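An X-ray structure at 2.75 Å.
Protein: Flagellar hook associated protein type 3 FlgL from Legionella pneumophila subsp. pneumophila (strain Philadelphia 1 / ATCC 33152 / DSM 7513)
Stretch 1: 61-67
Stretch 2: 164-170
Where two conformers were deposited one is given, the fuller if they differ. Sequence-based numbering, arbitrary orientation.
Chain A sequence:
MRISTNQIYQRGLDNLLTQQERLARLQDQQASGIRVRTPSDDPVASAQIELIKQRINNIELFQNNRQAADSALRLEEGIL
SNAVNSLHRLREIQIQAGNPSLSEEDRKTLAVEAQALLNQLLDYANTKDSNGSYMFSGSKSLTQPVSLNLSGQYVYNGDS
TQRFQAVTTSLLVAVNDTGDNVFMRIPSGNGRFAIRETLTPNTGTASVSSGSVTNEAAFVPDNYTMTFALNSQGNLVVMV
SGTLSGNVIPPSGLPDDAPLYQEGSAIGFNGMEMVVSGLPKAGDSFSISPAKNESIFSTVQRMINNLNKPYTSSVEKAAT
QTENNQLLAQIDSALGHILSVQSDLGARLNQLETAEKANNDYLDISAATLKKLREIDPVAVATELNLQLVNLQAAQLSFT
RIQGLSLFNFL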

# COMPACT_ATOMS: atom_id res chain seq x y z
N LEU A 61 30.91 -22.45 0.12
CA LEU A 61 30.38 -21.13 0.44
C LEU A 61 28.90 -21.02 0.06
O LEU A 61 28.07 -20.43 0.80
N PHE A 62 28.58 -21.57 -1.12
CA PHE A 62 27.21 -21.62 -1.62
C PHE A 62 26.31 -22.45 -0.67
O PHE A 62 25.22 -22.01 -0.30
N GLN A 63 26.78 -23.64 -0.26
CA GLN A 63 26.09 -24.47 0.77
C GLN A 63 26.01 -23.79 2.16
O GLN A 63 24.98 -23.87 2.83
N ASN A 64 27.09 -23.14 2.59
CA ASN A 64 27.11 -22.37 3.85
C ASN A 64 26.09 -21.22 3.75
O ASN A 64 25.21 -21.08 4.59
N ASN A 65 26.18 -20.42 2.69
CA ASN A 65 25.21 -19.34 2.48
C ASN A 65 23.73 -19.81 2.49
O ASN A 65 22.86 -19.10 3.03
N ARG A 66 23.47 -20.99 1.89
CA ARG A 66 22.12 -21.59 1.84
C ARG A 66 21.67 -21.99 3.24
O ARG A 66 20.64 -21.54 3.71
N GLN A 67 22.47 -22.84 3.90
CA GLN A 67 22.19 -23.28 5.29
C GLN A 67 21.83 -22.09 6.16
O GLN A 67 20.90 -22.18 6.94
N PHE A 164 21.14 -9.96 -0.57
CA PHE A 164 21.03 -11.08 -1.49
C PHE A 164 22.26 -11.99 -1.30
O PHE A 164 23.35 -11.52 -1.02
N GLN A 165 22.10 -13.30 -1.42
CA GLN A 165 23.18 -14.22 -1.15
C GLN A 165 23.29 -15.31 -2.19
O GLN A 165 22.28 -15.95 -2.53
N ALA A 166 24.52 -15.49 -2.70
CA ALA A 166 24.82 -16.56 -3.64
C ALA A 166 24.62 -17.89 -2.92
O ALA A 166 25.25 -18.13 -1.88
N VAL A 167 23.72 -18.73 -3.45
CA VAL A 167 23.47 -20.08 -2.94
C VAL A 167 23.55 -21.17 -4.02
O VAL A 167 23.34 -22.35 -3.74
N THR A 168 23.80 -20.74 -5.27
CA THR A 168 24.33 -21.57 -6.38
C THR A 168 25.14 -20.61 -7.27
O THR A 168 25.33 -19.46 -6.88
N THR A 169 25.59 -21.05 -8.45
CA THR A 169 26.52 -20.21 -9.27
C THR A 169 25.86 -18.98 -9.90
O THR A 169 26.54 -18.01 -10.29
N SER A 170 24.53 -19.03 -10.00
CA SER A 170 23.80 -18.00 -10.69
C SER A 170 22.45 -17.72 -10.03
O SER A 170 21.54 -17.21 -10.68

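Helix 61-67 runs at 142° to strand 164-166, its axis approaching to 8.1 Å, and F62 sits beside V167, where the two backbones come nearest (CA to CA 4.3 Å). L61, with chi1 t and chi2 p, makes no contact across the interface. F62 contributes the most covered surface: its CA-to-CB bond points sideways and chi1 is m, which lays the ring along the chain from A166 to T169. One ring face is covered by the T168 backbone, with F62 CE2 3.4 Å from T168 C, while F62 CE1 meets the methyl of A166 at 3.7 Å from its CB. Q63 points away, and N64, sideways in a t rotamer, stays clear of the strand. N65 points toward stretch 2 in an m rotamer and supplies the one hydrogen bond between the stretches, from N65 ND2 to A166 O at 3.0 Å, so a side-chain amide binds the strand's backbone. N65 OD1 lies 3.6 Å from Q165 OE1, a contact between two oxygens. V167, chi1 m, fits against the helix backbone, its CG1 3.7 Å from R66 N. R66, chi1 t, points sideways; its CB is 4.1 Å from V167 CB, and its guanidinium turns back along the helix, where R66 NH2 donates a very short 2.4 Å hydrogen bond to Q63 OE1. Q67, chi1 m, does not reach stretch 2.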

# COMPACT_ATOMS: atom_id res chain seq x y z
CB LEU A 61 31.21 -20.06 -0.30
CG LEU A 61 30.71 -18.62 -0.14
CD1 LEU A 61 30.87 -18.16 1.30
CD2 LEU A 61 31.39 -17.68 -1.12
CB PHE A 62 27.15 -22.18 -3.07
CG PHE A 62 27.75 -21.27 -4.16
CD1 PHE A 62 28.11 -19.93 -3.91
CD2 PHE A 62 27.91 -21.76 -5.46
CE1 PHE A 62 28.65 -19.14 -4.92
CE2 PHE A 62 28.45 -20.97 -6.46
CZ PHE A 62 28.83 -19.66 -6.19
CB GLN A 63 26.75 -25.86 0.92
CG GLN A 63 27.06 -26.59 -0.39
CD GLN A 63 26.75 -28.07 -0.34
OE1 GLN A 63 25.57 -28.46 -0.36
NE2 GLN A 63 27.80 -28.90 -0.32
CB ASN A 64 28.54 -21.85 4.14
CG ASN A 64 28.80 -21.59 5.64
OD1 ASN A 64 28.92 -22.54 6.45
ND2 ASN A 64 28.95 -20.31 6.01
CB ASN A 65 25.53 -18.59 1.18
CG ASN A 65 26.65 -17.57 1.35
OD1 ASN A 65 27.10 -17.29 2.45
ND2 ASN A 65 27.09 -17.00 0.23
CB ARG A 66 22.08 -22.81 0.91
CG ARG A 66 20.90 -23.75 1.15
CD ARG A 66 20.96 -25.02 0.30
NE ARG A 66 21.90 -26.02 0.82
CZ ARG A 66 23.03 -26.39 0.21
NH1 ARG A 66 23.35 -25.88 -0.96
NH2 ARG A 66 23.82 -27.28 0.76
CB GLN A 67 23.39 -24.05 5.92
CG GLN A 67 23.55 -25.51 5.44
CD GLN A 67 24.82 -26.22 5.97
OE1 GLN A 67 25.81 -26.36 5.24
NE2 GLN A 67 24.79 -26.66 7.24
CB PHE A 164 20.92 -10.59 -2.93
CG PHE A 164 19.63 -9.84 -3.23
CD1 PHE A 164 18.44 -10.53 -3.42
CD2 PHE A 164 19.63 -8.46 -3.37
CE1 PHE A 164 17.27 -9.87 -3.71
CE2 PHE A 164 18.46 -7.79 -3.67
CZ PHE A 164 17.28 -8.49 -3.83
CB GLN A 165 22.98 -14.86 0.20
CG GLN A 165 23.26 -13.90 1.31
CD GLN A 165 24.15 -14.53 2.34
OE1 GLN A 165 25.33 -14.20 2.38
NE2 GLN A 165 23.61 -15.47 3.14
CB ALA A 166 26.25 -16.42 -4.14
CB VAL A 167 22.11 -20.14 -2.21
CG1 VAL A 167 22.10 -19.18 -1.03
CG2 VAL A 167 20.95 -19.79 -3.13
CB THR A 168 23.22 -22.26 -7.22
OG1 THR A 168 22.57 -21.29 -8.07
CG2 THR A 168 22.20 -22.99 -6.33
CB THR A 169 27.19 -21.00 -10.41
OG1 THR A 169 27.27 -22.38 -10.08
CG2 THR A 169 28.61 -20.44 -10.68
CB SER A 170 23.58 -18.46 -12.13
OG SER A 170 22.88 -19.69 -12.10